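Long-range contacts in uncharacterized protein (Acinetobacter baumannii, PDB 4PUX), which is of unknown function, a DUF3237-family protein whose curled antiparallel sheet forms a beta-barrel-like fold of the AOC_barrel clan: residues A[53-64]-A[75-84]; A[135-143]-A[152-160]. All coordinates share one frame; numbering follows the deposited sequence. Where two conformers were deposited one is given.

Interaction 1 of 2, residues A[53-64]-A[75-84]. With EDO (1,2-ethanediol), chain B; EDO (1,2-ethanediol), chain D.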
loop_
_atom_site.group_PDB
_atom_site.type_symbol
_atom_site.label_atom_id
_atom_site.label_comp_id
_atom_site.label_asym_id
_atom_site.label_seq_id
_atom_site.Cartn_x
_atom_site.Cartn_y
_atom_site.Cartn_z
ATOM N N LEU A 53 -12.419 12.286 -1.055
ATOM C CA LEU A 53 -11.794 11.497 -2.137
ATOM C C LEU A 53 -12.500 10.146 -2.292
ATOM O O LEU A 53 -12.485 9.309 -1.379
ATOM C CB LEU A 53 -10.319 11.250 -1.817
ATOM C CG LEU A 53 -9.499 10.556 -2.906
ATOM C CD1 LEU A 53 -9.338 11.414 -4.167
ATOM C CD2 LEU A 53 -8.126 10.100 -2.395
ATOM N N LYS A 54 -13.141 9.968 -3.466
ATOM C CA LYS A 54 -13.966 8.779 -3.740
ATOM C C LYS A 54 -13.785 8.411 -5.211
ATOM O O LYS A 54 -13.680 9.292 -6.058
ATOM C CB LYS A 54 -15.469 9.106 -3.522
ATOM C CG LYS A 54 -15.887 9.540 -2.120
ATOM C CD LYS A 54 -17.379 9.913 -2.082
ATOM C CE LYS A 54 -17.826 10.264 -0.629
ATOM N NZ LYS A 54 -17.200 11.507 -0.172
ATOM N N GLY A 55 -13.800 7.120 -5.513
ATOM C CA GLY A 55 -13.683 6.644 -6.888
ATOM C C GLY A 55 -13.250 5.198 -7.023
ATOM O O GLY A 55 -13.481 4.375 -6.120
ATOM N N ARG A 56 -12.645 4.887 -8.165
ATOM C CA ARG A 56 -12.227 3.524 -8.489
ATOM C C ARG A 56 -10.769 3.478 -8.967
ATOM O O ARG A 56 -10.187 4.492 -9.425
ATOM C CB ARG A 56 -13.144 2.866 -9.529
ATOM C CG ARG A 56 -13.034 3.402 -10.934
ATOM C CD ARG A 56 -14.083 2.739 -11.842
ATOM N NE ARG A 56 -13.975 3.261 -13.206
ATOM C CZ ARG A 56 -14.014 2.561 -14.323
ATOM N NH1 ARG A 56 -14.306 1.268 -14.302
ATOM N NH2 ARG A 56 -13.868 3.193 -15.500
ATOM N N ILE A 57 -10.183 2.302 -8.811
ATOM C CA ILE A 57 -8.861 2.002 -9.310
ATOM C C ILE A 57 -9.043 1.381 -10.682
ATOM O O ILE A 57 -9.830 0.465 -10.856
ATOM C CB ILE A 57 -8.097 1.054 -8.331
ATOM C CG1 ILE A 57 -7.880 1.759 -6.988
ATOM C CG2 ILE A 57 -6.773 0.543 -8.905
ATOM C CD1 ILE A 57 -7.514 0.824 -5.851
ATOM N N LEU A 58 -8.229 1.830 -11.633
ATOM C CA LEU A 58 -8.307 1.333 -13.018
ATOM C C LEU A 58 -7.474 0.035 -13.179
ATOM O O LEU A 58 -6.709 -0.350 -12.276
ATOM C CB LEU A 58 -7.894 2.444 -14.012
ATOM C CG LEU A 58 -8.742 3.708 -13.932
ATOM C CD1 LEU A 58 -8.263 4.703 -15.002
ATOM C CD2 LEU A 58 -10.243 3.416 -14.128
ATOM N N ASN A 59 -7.596 -0.629 -14.336
ATOM C CA ASN A 59 -6.806 -1.810 -14.641
ATOM C C ASN A 59 -5.469 -1.358 -15.262
ATOM O O ASN A 59 -5.339 -1.202 -16.468
ATOM C CB ASN A 59 -7.591 -2.757 -15.562
ATOM C CG ASN A 59 -6.890 -4.083 -15.768
ATOM O OD1 ASN A 59 -5.786 -4.305 -15.278
ATOM N ND2 ASN A 59 -7.532 -4.971 -16.467
ATOM N N ASN A 60 -4.473 -1.160 -14.393
ATOM C CA ASN A 60 -3.169 -0.614 -14.756
ATOM C C ASN A 60 -2.183 -0.846 -13.604
ATOM O O ASN A 60 -2.527 -0.665 -12.394
ATOM C CB ASN A 60 -3.254 0.894 -15.002
ATOM C CG ASN A 60 -1.872 1.543 -15.174
ATOM O OD1 ASN A 60 -1.175 1.398 -16.210
ATOM N ND2 ASN A 60 -1.472 2.238 -14.182
ATOM N N GLY A 61 -0.969 -1.181 -13.965
ATOM C CA GLY A 61 0.107 -1.265 -13.008
ATOM C C GLY A 61 0.140 -2.495 -12.173
ATOM O O GLY A 61 -0.473 -3.538 -12.505
ATOM N N ALA A 62 0.972 -2.437 -11.130
ATOM C CA ALA A 62 1.357 -3.615 -10.356
ATOM C C ALA A 62 2.135 -3.223 -9.102
ATOM O O ALA A 62 2.524 -2.048 -8.939
ATOM C CB ALA A 62 2.264 -4.556 -11.225
ATOM N N ASP A 63 2.347 -4.196 -8.242
ATOM C CA ASP A 63 3.399 -4.171 -7.214
ATOM C C ASP A 63 4.596 -4.949 -7.755
ATOM O O ASP A 63 4.486 -6.171 -8.037
ATOM C CB ASP A 63 2.897 -4.763 -5.882
ATOM C CG ASP A 63 3.922 -4.710 -4.751
ATOM O OD1 ASP A 63 5.010 -4.150 -4.933
ATOM O OD2 ASP A 63 3.560 -5.192 -3.630
ATOM N N TRP A 64 5.707 -4.240 -7.962
ATOM C CA TRP A 64 7.001 -4.857 -8.297
ATOM C C TRP A 64 7.733 -5.153 -6.961
ATOM O O TRP A 64 8.433 -4.297 -6.437
ATOM C CB TRP A 64 7.823 -3.931 -9.210
ATOM C CG TRP A 64 7.336 -3.873 -10.642
ATOM C CD1 TRP A 64 7.860 -4.622 -11.688
ATOM C CD2 TRP A 64 6.228 -3.140 -11.211
ATOM N NE1 TRP A 64 7.191 -4.349 -12.838
ATOM C CE2 TRP A 64 6.180 -3.468 -12.594
ATOM C CE3 TRP A 64 5.318 -2.205 -10.712
ATOM C CZ2 TRP A 64 5.249 -2.895 -13.481
ATOM C CZ3 TRP A 64 4.398 -1.606 -11.617
ATOM C CH2 TRP A 64 4.394 -1.936 -12.968
ATOM N N ILE A 75 7.625 -3.324 -0.889
ATOM C CA ILE A 75 6.534 -2.938 -1.790
ATOM C C ILE A 75 6.997 -1.767 -2.651
ATOM O O ILE A 75 7.563 -0.794 -2.139
ATOM C CB ILE A 75 5.316 -2.467 -0.925
ATOM C CG1 ILE A 75 4.865 -3.486 0.163
ATOM C CG2 ILE A 75 4.187 -1.953 -1.776
ATOM C CD1 ILE A 75 4.603 -4.756 -0.253
ATOM N N ASP A 76 6.681 -1.833 -3.957
ATOM C CA ASP A 76 7.018 -0.744 -4.923
ATOM C C ASP A 76 5.980 -0.750 -6.058
ATOM O O ASP A 76 6.030 -1.619 -6.937
ATOM C CB ASP A 76 8.438 -0.897 -5.471
ATOM C CG ASP A 76 8.923 0.328 -6.238
ATOM O OD1 ASP A 76 8.236 0.749 -7.191
ATOM O OD2 ASP A 76 9.995 0.837 -5.884
ATOM N N THR A 77 4.978 0.109 -5.953
ATOM C CA THR A 77 3.845 0.092 -6.862
ATOM C C THR A 77 3.752 1.306 -7.766
ATOM O O THR A 77 4.180 2.422 -7.424
ATOM C CB THR A 77 2.460 -0.029 -6.112
ATOM O OG1 THR A 77 2.180 1.215 -5.466
ATOM C CG2 THR A 77 2.442 -1.195 -5.050
ATOM N N ARG A 78 3.078 1.102 -8.907
ATOM C CA ARG A 78 2.538 2.194 -9.771
ATOM C C ARG A 78 1.119 1.781 -10.177
ATOM O O ARG A 78 0.951 0.674 -10.687
ATOM C CB ARG A 78 3.381 2.399 -11.026
ATOM C CG ARG A 78 4.796 2.820 -10.738
ATOM C CD ARG A 78 5.603 3.125 -12.014
ATOM N NE ARG A 78 6.981 3.501 -11.667
ATOM C CZ ARG A 78 7.926 3.829 -12.556
ATOM N NH1 ARG A 78 7.677 3.730 -13.868
ATOM N NH2 ARG A 78 9.136 4.216 -12.133
ATOM N N TYR A 79 0.117 2.618 -9.929
ATOM C CA TYR A 79 -1.240 2.405 -10.372
ATOM C C TYR A 79 -1.998 3.694 -10.549
ATOM O O TYR A 79 -1.386 4.797 -10.495
ATOM C CB TYR A 79 -1.950 1.355 -9.528
ATOM C CG TYR A 79 -2.085 1.510 -8.015
ATOM C CD1 TYR A 79 -1.000 1.340 -7.160
ATOM C CD2 TYR A 79 -3.351 1.597 -7.429
ATOM C CE1 TYR A 79 -1.161 1.321 -5.776
ATOM C CE2 TYR A 79 -3.523 1.579 -6.065
ATOM C CZ TYR A 79 -2.454 1.382 -5.232
ATOM O OH TYR A 79 -2.656 1.288 -3.872
ATOM N N LEU A 80 -3.309 3.610 -10.844
ATOM C CA LEU A 80 -4.053 4.747 -11.421
ATOM C C LEU A 80 -5.475 4.845 -10.882
ATOM O O LEU A 80 -6.198 3.847 -10.874
ATOM C CB LEU A 80 -4.017 4.676 -12.940
ATOM C CG LEU A 80 -4.648 5.809 -13.723
ATOM C CD1 LEU A 80 -3.955 7.151 -13.415
ATOM C CD2 LEU A 80 -4.547 5.525 -15.217
ATOM N N LEU A 81 -5.802 6.005 -10.317
ATOM C CA LEU A 81 -7.116 6.289 -9.714
ATOM C C LEU A 81 -7.969 7.122 -10.665
ATOM O O LEU A 81 -7.443 8.066 -11.318
ATOM C CB LEU A 81 -6.950 7.054 -8.407
ATOM C CG LEU A 81 -5.887 6.552 -7.417
ATOM C CD1 LEU A 81 -5.885 7.386 -6.162
ATOM C CD2 LEU A 81 -6.084 5.059 -7.113
ATOM N N GLU A 82 -9.263 6.858 -10.669
ATOM C CA GLU A 82 -10.273 7.680 -11.344
ATOM C C GLU A 82 -11.311 8.098 -10.302
ATOM O O GLU A 82 -12.027 7.268 -9.759
ATOM C CB GLU A 82 -10.937 6.970 -12.518
ATOM C CG GLU A 82 -11.981 7.830 -13.239
ATOM C CD GLU A 82 -12.773 7.115 -14.340
ATOM O OE1 GLU A 82 -13.124 5.945 -14.170
ATOM O OE2 GLU A 82 -13.178 7.782 -15.338
ATOM N N THR A 83 -11.348 9.399 -9.970
ATOM C CA THR A 83 -12.312 9.844 -8.983
ATOM C C THR A 83 -13.743 9.789 -9.533
ATOM O O THR A 83 -13.974 9.731 -10.752
ATOM C CB THR A 83 -12.029 11.318 -8.489
ATOM O OG1 THR A 83 -12.259 12.233 -9.576
ATOM C CG2 THR A 83 -10.620 11.393 -7.946
ATOM N N ASP A 84 -14.702 9.813 -8.612
ATOM C CA ASP A 84 -16.116 9.833 -8.979
ATOM C C ASP A 84 -16.490 10.964 -9.950
ATOM O O ASP A 84 -17.330 10.773 -10.814
ATOM C CB ASP A 84 -17.025 9.789 -7.727
ATOM C CG ASP A 84 -16.842 10.985 -6.764
ATOM O OD1 ASP A 84 -15.926 11.820 -6.929
ATOM O OD2 ASP A 84 -17.692 11.062 -5.822
HETATM C C1 EDO B . -15.667 6.110 -10.701
HETATM O O1 EDO B . -15.567 5.651 -12.067
HETATM C C2 EDO B . -17.087 5.825 -10.163
HETATM O O2 EDO B . -17.235 6.410 -8.851
HETATM C C1 EDO D . 0.366 -0.897 -1.301
HETATM O O1 EDO D . 1.032 -2.017 -1.567
HETATM C C2 EDO D . -0.387 -0.346 -2.493
HETATM O O2 EDO D . -1.437 -1.142 -3.006
HETATM O O HOH W 1 -13.951 12.423 -4.904
HETATM O O HOH W 2 -4.479 1.123 -11.647
HETATM O O HOH W 3 0.104 4.155 -12.999
#
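Arg56 and Glu82 face each other as a hydrogen-bonded antiparallel pair. The backbone ladder runs in two sections. Arg56 N gives to Glu82 O (2.9 Å) and Glu82 N to Arg56 O, flanked by Asp84 N to Lys54 O and Leu58 N to Leu80 O. Within this section Gly55 suits its place opposite Thr83, since at its backbone angles a CB would jam against the carbonyl of Lys54 and against Glu82 O. Beyond a two-residue shift in register, Ala62 and Arg78 pair both ways, and Trp64 N reaches Asp76 O at 2.8 Å. At the break Gly61, with positive phi, brings its CA to 3.1 Å from Arg78 O. In the loop between the two ladders, one water accepts from Leu80 N and lies close to Leu58 O and Asn60 O.

Charge reinforces the first section. Arg56 NE (3.0 Å) and NH2 both donate to Glu82 OE1, which lies in the guanidinium plane in a salt bridge. Glu82 holds CG opposite its backbone N (chi1 -179°) and runs on extended, so its chain lies alongside that of Arg56; Leu58 CD2 lies over one guanidinium face, off toward its rim. Asp63 OD1 takes the Asp76 N-H at 3.0 Å, almost straight (173°) but from outside the carboxylate plane.

Ile57 CG1 meets Leu81 CD2 at 3.8 Å and its CG2 nears the Tyr79 ring, on the face that packs against Val20 and Phe18 of strand 12-21. Beside the salt bridge, Leu58 CD1 touches Leu80 CD2 at 3.8 Å.

The inward face is thus mainly apolar but carries Asp63, its OD1 satisfied by Asp76 N, and Tyr79, whose hydroxyl bonds Tyr154 and an ethanediol; the paired charges are probably mutually stabilised at the more exposed face, and water and Gly61 absorb the break in register.

Interaction 2 of 2, residues A[135-143]-A[152-160]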
loop_
_atom_site.group_PDB
_atom_site.type_symbol
_atom_site.label_atom_id
_atom_site.label_comp_id
_atom_site.label_asym_id
_atom_site.label_seq_id
_atom_site.Cartn_x
_atom_site.Cartn_y
_atom_site.Cartn_z
ATOM N N TRP A 135 -3.778 19.387 -4.248
ATOM C CA TRP A 135 -3.151 19.422 -2.919
ATOM C C TRP A 135 -2.376 18.151 -2.622
ATOM O O TRP A 135 -1.354 18.164 -1.910
ATOM C CB TRP A 135 -4.193 19.705 -1.808
ATOM C CG TRP A 135 -5.162 18.591 -1.535
ATOM C CD1 TRP A 135 -6.235 18.215 -2.315
ATOM C CD2 TRP A 135 -5.225 17.794 -0.362
ATOM N NE1 TRP A 135 -6.924 17.180 -1.713
ATOM C CE2 TRP A 135 -6.310 16.890 -0.523
ATOM C CE3 TRP A 135 -4.435 17.705 0.790
ATOM C CZ2 TRP A 135 -6.667 15.961 0.461
ATOM C CZ3 TRP A 135 -4.790 16.792 1.773
ATOM C CH2 TRP A 135 -5.894 15.927 1.601
ATOM N N LEU A 136 -2.840 17.013 -3.155
ATOM C CA LEU A 136 -2.159 15.754 -2.939
ATOM C C LEU A 136 -0.780 15.647 -3.590
ATOM O O LEU A 136 0.045 14.839 -3.135
ATOM C CB LEU A 136 -3.033 14.592 -3.391
ATOM C CG LEU A 136 -4.369 14.394 -2.663
ATOM C CD1 LEU A 136 -5.226 13.352 -3.401
ATOM C CD2 LEU A 136 -4.076 13.980 -1.239
ATOM N N ASN A 137 -0.506 16.521 -4.578
ATOM C CA ASN A 137 0.808 16.601 -5.208
ATOM C C ASN A 137 1.906 17.068 -4.244
ATOM O O ASN A 137 3.106 16.857 -4.502
ATOM C CB ASN A 137 0.805 17.596 -6.377
ATOM C CG ASN A 137 -0.057 17.163 -7.564
ATOM O OD1 ASN A 137 -0.348 15.978 -7.788
ATOM N ND2 ASN A 137 -0.502 18.143 -8.326
ATOM N N GLN A 138 1.515 17.714 -3.159
ATOM C CA GLN A 138 2.477 18.333 -2.238
ATOM C C GLN A 138 2.198 18.074 -0.765
ATOM O O GLN A 138 2.576 18.872 0.103
ATOM C CB GLN A 138 2.575 19.850 -2.516
ATOM C CG GLN A 138 1.222 20.580 -2.375
ATOM C CD GLN A 138 1.375 22.080 -2.523
ATOM O OE1 GLN A 138 2.226 22.542 -3.278
ATOM N NE2 GLN A 138 0.557 22.837 -1.827
ATOM N N THR A 139 1.595 16.912 -0.501
ATOM C CA THR A 139 1.235 16.473 0.851
ATOM C C THR A 139 1.774 15.053 1.079
ATOM O O THR A 139 1.652 14.200 0.204
ATOM C CB THR A 139 -0.304 16.490 1.008
ATOM O OG1 THR A 139 -0.799 17.800 0.717
ATOM C CG2 THR A 139 -0.729 16.095 2.415
ATOM N N VAL A 140 2.463 14.844 2.212
ATOM C CA VAL A 140 2.964 13.527 2.566
ATOM C C VAL A 140 1.778 12.660 3.054
ATOM O O VAL A 140 0.860 13.162 3.702
ATOM C CB VAL A 140 4.128 13.611 3.632
ATOM C CG1 VAL A 140 4.533 12.265 4.148
ATOM C CG2 VAL A 140 5.306 14.364 3.033
ATOM N N ALA A 141 1.790 11.368 2.716
ATOM C CA ALA A 141 0.701 10.458 3.081
ATOM C C ALA A 141 1.200 9.047 3.342
ATOM O O ALA A 141 2.233 8.641 2.818
ATOM C CB ALA A 141 -0.366 10.456 1.960
ATOM N N VAL A 142 0.465 8.321 4.199
ATOM C CA VAL A 142 0.807 6.990 4.652
ATOM C C VAL A 142 -0.437 6.099 4.723
ATOM O O VAL A 142 -1.561 6.573 4.712
ATOM C CB VAL A 142 1.479 6.996 6.042
ATOM C CG1 VAL A 142 2.801 7.763 5.972
ATOM C CG2 VAL A 142 0.565 7.602 7.100
ATOM N N GLY A 143 -0.219 4.808 4.716
ATOM C CA GLY A 143 -1.278 3.814 4.810
ATOM C C GLY A 143 -0.989 2.678 5.761
ATOM O O GLY A 143 0.164 2.287 5.944
ATOM N N VAL A 152 -5.707 -6.223 -1.318
ATOM C CA VAL A 152 -5.141 -5.472 -0.196
ATOM C C VAL A 152 -6.131 -4.358 0.191
ATOM O O VAL A 152 -6.625 -3.607 -0.671
ATOM C CB VAL A 152 -3.777 -4.838 -0.560
ATOM C CG1 VAL A 152 -3.270 -3.914 0.574
ATOM C CG2 VAL A 152 -2.761 -5.928 -0.845
ATOM N N ILE A 153 -6.449 -4.292 1.467
ATOM C CA ILE A 153 -7.293 -3.244 2.046
ATOM C C ILE A 153 -6.397 -2.340 2.882
ATOM O O ILE A 153 -5.588 -2.843 3.691
ATOM C CB ILE A 153 -8.350 -3.837 3.039
ATOM C CG1 ILE A 153 -9.114 -5.009 2.409
ATOM C CG2 ILE A 153 -9.307 -2.729 3.550
ATOM C CD1 ILE A 153 -9.914 -4.650 1.229
ATOM N N TYR A 154 -6.508 -1.029 2.726
ATOM C CA TYR A 154 -5.743 -0.116 3.582
ATOM C C TYR A 154 -6.438 1.196 3.856
ATOM O O TYR A 154 -7.265 1.667 3.054
ATOM C CB TYR A 154 -4.337 0.116 3.013
ATOM C CG TYR A 154 -4.187 0.890 1.680
ATOM C CD1 TYR A 154 -4.107 2.318 1.662
ATOM C CD2 TYR A 154 -3.998 0.224 0.491
ATOM C CE1 TYR A 154 -3.849 3.033 0.500
ATOM C CE2 TYR A 154 -3.748 0.908 -0.679
ATOM C CZ TYR A 154 -3.660 2.317 -0.677
ATOM O OH TYR A 154 -3.411 2.979 -1.871
ATOM N N ASP A 155 -6.172 1.733 5.026
ATOM C CA ASP A 155 -6.624 3.062 5.425
ATOM C C ASP A 155 -5.508 4.082 5.112
ATOM O O ASP A 155 -4.373 3.934 5.597
ATOM C CB ASP A 155 -6.922 3.103 6.932
ATOM C CG ASP A 155 -8.093 2.233 7.343
ATOM O OD1 ASP A 155 -9.018 2.003 6.536
ATOM O OD2 ASP A 155 -8.093 1.784 8.499
ATOM N N ALA A 156 -5.808 5.032 4.250
ATOM C CA ALA A 156 -4.899 6.118 3.883
ATOM C C ALA A 156 -5.127 7.366 4.730
ATOM O O ALA A 156 -6.287 7.721 5.017
ATOM C CB ALA A 156 -5.056 6.463 2.426
ATOM N N TYR A 157 -4.027 8.026 5.081
ATOM C CA TYR A 157 -4.004 9.276 5.865
ATOM C C TYR A 157 -3.027 10.270 5.240
ATOM O O TYR A 157 -1.964 9.864 4.747
ATOM C CB TYR A 157 -3.542 9.020 7.306
ATOM C CG TYR A 157 -4.332 7.955 8.053
ATOM C CD1 TYR A 157 -4.067 6.590 7.874
ATOM C CD2 TYR A 157 -5.335 8.315 8.980
ATOM C CE1 TYR A 157 -4.782 5.638 8.549
ATOM C CE2 TYR A 157 -6.049 7.348 9.662
ATOM C CZ TYR A 157 -5.764 6.022 9.459
ATOM O OH TYR A 157 -6.461 5.063 10.160
ATOM N N THR A 158 -3.354 11.572 5.317
ATOM C CA THR A 158 -2.384 12.613 5.024
ATOM C C THR A 158 -1.771 13.113 6.342
ATOM O O THR A 158 -2.424 13.093 7.385
ATOM C CB THR A 158 -2.961 13.767 4.199
ATOM O OG1 THR A 158 -4.085 14.340 4.880
ATOM C CG2 THR A 158 -3.364 13.288 2.806
ATOM N N LEU A 159 -0.531 13.584 6.254
ATOM C CA LEU A 159 0.099 14.323 7.361
ATOM C C LEU A 159 -0.307 15.793 7.267
ATOM O O LEU A 159 -0.115 16.439 6.223
ATOM C CB LEU A 159 1.622 14.211 7.320
ATOM C CG LEU A 159 2.221 12.950 7.912
ATOM C CD1 LEU A 159 1.845 11.690 7.165
ATOM C CD2 LEU A 159 3.733 13.076 7.990
ATOM N N LYS A 160 -0.985 16.209 8.333
ATOM C CA LYS A 160 -1.399 17.558 8.573
ATOM C C LYS A 160 -0.370 18.134 9.580
ATOM O O LYS A 160 0.026 17.518 10.644
ATOM C CB LYS A 160 -2.818 17.548 9.181
ATOM C CG LYS A 160 -3.621 18.812 9.057
ATOM C CD LYS A 160 -4.988 18.607 9.738
ATOM C CE LYS A 160 -5.901 19.816 9.586
ATOM N NZ LYS A 160 -7.265 19.556 10.158
ATOM O OXT LYS A 160 0.067 19.108 9.373
#
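Thr158 nestles its CB and CG2 against Thr139 CG2, 3.7 Å from CB, while Trp135 CH2 approaches CG2 at 3.8 Å, the indole crossing the short threonine at roughly a right angle. Leu136 CD2 lies over one indole face near the rim and is 4.2 Å from Thr158 CG2, so threonine's small branch fits among the three side chains. Alongside, Val140 CG1 touches Leu159 CD2 (4.0 Å), and Val142 CG1 meets Leu159 CD1. In this hairpin of the barrel-like sheet, Ala141 and Ala156 suit the buried face because their small side chains pack against Phe126 and Met124 of strand 118-127.

Val142 and Tyr157 exchange two backbone bonds, each 2.9 Å from N to O, and Leu159 N gives to Val140 O. Gly143 CA lies 3.2 Å from Asp155 O; glycine suits the place because a CB would crowd Tyr154 CD1.

Two hydrogen bonds to one carbonyl shape the approach to the strand. Trp135 O accepts both Gln138 N, at 3.2 Å, and Thr139 OG1, at 2.7 Å, from opposite faces of its plane.

The hydroxyl of Thr139 thus fastens the 3-10 turn while its methyl packs on Thr158 at the open end of the hairpin, dividing polar and apolar duties within one side chain.

Interaction 1 closes before interaction 2 opens along the chain, and each joins two sequential strands of one curled antiparallel sheet: 54-67 with 73-83, and 141-147 with 151-159. Two strands separate the hairpins whichever way the sheet is followed, 88-99 and 118-127 on one path, 12-21 and 36-49 on the other. Their centres are 14 Å apart, yet they meet through the interior, where Tyr79 OH of interaction 1 lies 2.7 Å from Tyr154 OH of interaction 2, a probable hydrogen bond. Ethanediol, probably from the crystallisation liquor, sits beside these tyrosines, consistent with a small pocket, though no function is established for it.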